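Local coordinates for protein putative cellulase CEL6 (Mycobacterium tuberculosis, PDB 1UP3) that probably hydrolyses internal beta-1,4-glucosidic bonds of cellulose, as a family 6 endoglucanase whose catalytic domain binds a thio-linked cello-oligosaccharide, at residues A6-P14 and Y60-P71. Residues are numbered along the deposited sequence; the frame is centred on the assembly and turned at random.
Sequences AGKPFYVDP and YTGAAQAAGAMP
The ring of Y11 lies on the last turns of helix 50-66, one face against A64, whose CA sits 3.9 Å from the Y11 ring centroid, nearly on the ring normal, in a CH-pi contact. Its CG stands anti to the backbone N (chi1 -177°), which carries the ring toward the helix. Alanine suits A63, A64 and A67, because a single methyl lets a broad ring settle close: A67 CB meets Y11 CE1 obliquely at 4.0 Å, and A63 CB touches the phenol oxygen. The CD2-CE2 edge of Y11 points into the face of Y60, an edge-to-face pair with planes 81° apart; Y11 CD2 comes 3.6 Å from Y60 CZ. Y60 also stacks with Y42.

Beside Y11 CB lies the methyl of A69, small enough to let the two backbones approach. G68, the first residue to leave helical angles, takes the positive phi of a Schellman motif, a conformation glycine adopts readily, and the chain turns to meet residues 9-11. There M70 N donates to P9 O (2.8 Å, N-H...O 165°) in the carbonyl plane, and M70 O accepts from Y11 N at 2.9 Å, the donor well above the M70 carbonyl plane. These two bonds make a single beta bridge between F10 and M70, just before strand 72-75. F10 points away, its ring touching P39, P245 and V72, with CD1 against M70 CB.

At the outer side the aliphatic part of K8 covers G68 and A69, K8 CB 3.5 Å from G68 O, while NZ merely touches M70 CE. D13 CB packs by Y60 OH, the carboxylate at the ring edge; OD2 forms a salt bridge with R262 and OD1 accepts a hydrogen bond from A15 N. The Y11 hydroxyl hydrogen-bonds a polyether, probably from the crystallisation liquor. Aromatic and methyl packing thus joins loop to helix, whereas paired peptide groups fix its alignment with the chain entering the sheet.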
loop_
_atom_site.group_PDB
_atom_site.type_symbol
_atom_site.label_atom_id
_atom_site.label_comp_id
_atom_site.label_asym_id
_atom_site.label_seq_id
_atom_site.Cartn_x
_atom_site.Cartn_y
_atom_site.Cartn_z
ATOM N N ALA A 6 11.081 13.034 2.696
ATOM C CA ALA A 6 11.459 14.217 1.941
ATOM C C ALA A 6 12.941 14.041 1.570
ATOM O O ALA A 6 13.619 13.193 2.107
ATOM C CB ALA A 6 11.203 15.463 2.762
ATOM N N GLY A 7 13.459 14.772 0.615
ATOM C CA GLY A 7 14.901 14.590 0.402
ATOM C C GLY A 7 15.386 13.577 -0.627
ATOM O O GLY A 7 16.505 13.748 -1.110
ATOM N N LYS A 8 14.603 12.564 -1.022
ATOM C CA LYS A 8 14.907 11.973 -2.333
ATOM C C LYS A 8 13.719 11.463 -3.075
ATOM O O LYS A 8 12.673 11.212 -2.466
ATOM C CB LYS A 8 15.979 10.919 -2.224
ATOM C CG LYS A 8 15.607 9.794 -1.389
ATOM C CD LYS A 8 16.851 8.980 -0.990
ATOM C CE LYS A 8 16.537 8.010 0.103
ATOM N NZ LYS A 8 16.187 8.762 1.364
ATOM N N PRO A 9 13.839 11.324 -4.386
ATOM C CA PRO A 9 12.684 10.885 -5.138
ATOM C C PRO A 9 12.302 9.460 -4.782
ATOM O O PRO A 9 13.142 8.693 -4.335
ATOM C CB PRO A 9 13.123 10.985 -6.596
ATOM C CG PRO A 9 14.602 10.913 -6.559
ATOM C CD PRO A 9 15.022 11.551 -5.247
ATOM N N PHE A 10 11.028 9.129 -4.983
ATOM C CA PHE A 10 10.578 7.764 -4.824
ATOM C C PHE A 10 11.055 6.927 -6.023
ATOM O O PHE A 10 11.112 7.394 -7.167
ATOM C CB PHE A 10 9.055 7.715 -4.657
ATOM C CG PHE A 10 8.571 8.471 -3.446
ATOM C CD1 PHE A 10 8.892 8.034 -2.188
ATOM C CD2 PHE A 10 7.827 9.637 -3.590
ATOM C CE1 PHE A 10 8.480 8.715 -1.061
ATOM C CE2 PHE A 10 7.427 10.361 -2.448
ATOM C CZ PHE A 10 7.759 9.903 -1.205
ATOM N N TYR A 11 11.381 5.671 -5.751
ATOM C CA TYR A 11 11.941 4.776 -6.773
ATOM C C TYR A 11 10.932 4.334 -7.817
ATOM O O TYR A 11 9.862 3.847 -7.472
ATOM C CB TYR A 11 12.508 3.560 -6.078
ATOM C CG TYR A 11 13.203 2.532 -6.961
ATOM C CD1 TYR A 11 14.229 2.884 -7.806
ATOM C CD2 TYR A 11 12.858 1.195 -6.880
ATOM C CE1 TYR A 11 14.887 1.903 -8.590
ATOM C CE2 TYR A 11 13.478 0.255 -7.642
ATOM C CZ TYR A 11 14.494 0.611 -8.502
ATOM O OH TYR A 11 15.106 -0.365 -9.272
ATOM N N VAL A 12 11.302 4.500 -9.086
ATOM C CA VAL A 12 10.531 3.983 -10.198
ATOM C C VAL A 12 11.062 2.573 -10.522
ATOM O O VAL A 12 12.233 2.414 -10.913
ATOM C CB VAL A 12 10.640 4.883 -11.374
ATOM C CG1 VAL A 12 9.903 4.266 -12.579
ATOM C CG2 VAL A 12 10.089 6.272 -11.042
ATOM N N ASP A 13 10.201 1.572 -10.376
ATOM C CA ASP A 13 10.531 0.170 -10.652
ATOM C C ASP A 13 10.727 0.005 -12.166
ATOM O O ASP A 13 9.767 0.157 -12.941
ATOM C CB ASP A 13 9.372 -0.695 -10.174
ATOM C CG ASP A 13 9.612 -2.180 -10.372
ATOM O OD1 ASP A 13 10.606 -2.553 -11.045
ATOM O OD2 ASP A 13 8.753 -3.014 -9.967
ATOM N N PRO A 14 11.944 -0.276 -12.622
ATOM C CA PRO A 14 12.195 -0.358 -14.071
ATOM C C PRO A 14 11.643 -1.638 -14.722
ATOM O O PRO A 14 11.696 -1.739 -15.949
ATOM C CB PRO A 14 13.735 -0.333 -14.152
ATOM C CG PRO A 14 14.145 -0.965 -12.907
ATOM C CD PRO A 14 13.164 -0.535 -11.831
ATOM N N TYR A 60 16.014 -5.169 -3.925
ATOM C CA TYR A 60 15.160 -4.028 -4.285
ATOM C C TYR A 60 15.618 -2.744 -3.582
ATOM O O TYR A 60 15.740 -1.674 -4.235
ATOM C CB TYR A 60 13.694 -4.340 -3.954
ATOM C CG TYR A 60 12.731 -3.374 -4.621
ATOM C CD1 TYR A 60 12.248 -3.622 -5.909
ATOM C CD2 TYR A 60 12.233 -2.286 -3.953
ATOM C CE1 TYR A 60 11.365 -2.764 -6.510
ATOM C CE2 TYR A 60 11.330 -1.418 -4.564
ATOM C CZ TYR A 60 10.919 -1.666 -5.837
ATOM O OH TYR A 60 9.993 -0.835 -6.460
ATOM N N THR A 61 15.911 -2.831 -2.295
ATOM C CA THR A 61 16.329 -1.639 -1.547
ATOM C C THR A 61 17.719 -1.174 -2.012
ATOM O O THR A 61 18.016 0.015 -2.096
ATOM C CB THR A 61 16.288 -1.811 -0.040
ATOM O OG1 THR A 61 17.159 -2.846 0.379
ATOM C CG2 THR A 61 14.909 -2.228 0.433
ATOM N N GLY A 62 18.567 -2.126 -2.341
ATOM C CA GLY A 62 19.882 -1.807 -2.870
ATOM C C GLY A 62 19.816 -1.165 -4.251
ATOM O O GLY A 62 20.598 -0.244 -4.547
ATOM N N ALA A 63 18.888 -1.619 -5.105
ATOM C CA ALA A 63 18.697 -1.008 -6.412
ATOM C C ALA A 63 18.185 0.420 -6.281
ATOM O O ALA A 63 18.620 1.318 -6.999
ATOM C CB ALA A 63 17.737 -1.824 -7.267
ATOM N N ALA A 64 17.282 0.624 -5.334
ATOM C CA ALA A 64 16.742 1.953 -5.113
ATOM C C ALA A 64 17.846 2.892 -4.639
ATOM O O ALA A 64 17.982 4.008 -5.142
ATOM C CB ALA A 64 15.604 1.883 -4.129
ATOM N N GLN A 65 18.664 2.419 -3.726
ATOM C CA GLN A 65 19.819 3.198 -3.231
ATOM C C GLN A 65 20.772 3.545 -4.353
ATOM O O GLN A 65 21.288 4.683 -4.401
ATOM C CB GLN A 65 20.558 2.458 -2.143
ATOM C CG GLN A 65 21.753 3.178 -1.576
ATOM C CD GLN A 65 22.212 2.565 -0.286
ATOM O OE1 GLN A 65 22.656 1.428 -0.295
ATOM N NE2 GLN A 65 22.053 3.285 0.827
ATOM N N ALA A 66 20.999 2.600 -5.247
ATOM C CA ALA A 66 21.866 2.852 -6.423
ATOM C C ALA A 66 21.303 3.904 -7.363
ATOM O O ALA A 66 22.051 4.486 -8.162
ATOM C CB ALA A 66 22.146 1.539 -7.159
ATOM N N ALA A 67 19.963 4.068 -7.360
ATOM C CA ALA A 67 19.270 5.101 -8.128
ATOM C C ALA A 67 19.083 6.411 -7.375
ATOM O O ALA A 67 18.491 7.332 -7.908
ATOM C CB ALA A 67 17.912 4.566 -8.599
ATOM N N GLY A 68 19.611 6.509 -6.159
ATOM C CA GLY A 68 19.458 7.690 -5.327
ATOM C C GLY A 68 18.025 7.949 -4.909
ATOM O O GLY A 68 17.614 9.102 -4.781
ATOM N N ALA A 69 17.281 6.869 -4.670
ATOM C CA ALA A 69 15.842 6.946 -4.501
ATOM C C ALA A 69 15.323 6.140 -3.312
ATOM O O ALA A 69 15.969 5.172 -2.875
ATOM C CB ALA A 69 15.127 6.451 -5.772
ATOM N N MET A 70 14.133 6.513 -2.819
ATOM C CA MET A 70 13.475 5.830 -1.702
ATOM C C MET A 70 12.556 4.722 -2.235
ATOM O O MET A 70 11.597 5.022 -2.924
ATOM C CB MET A 70 12.633 6.826 -0.881
ATOM C CG MET A 70 11.797 6.209 0.220
ATOM S SD MET A 70 12.690 5.408 1.497
ATOM C CE MET A 70 13.189 6.736 2.490
ATOM N N PRO A 71 12.844 3.468 -1.887
ATOM C CA PRO A 71 11.958 2.367 -2.281
ATOM C C PRO A 71 10.736 2.339 -1.380
ATOM O O PRO A 71 10.848 2.616 -0.198
ATOM C CB PRO A 71 12.824 1.135 -2.072
ATOM C CG PRO A 71 13.676 1.495 -0.977
ATOM C CD PRO A 71 13.979 2.976 -1.085
#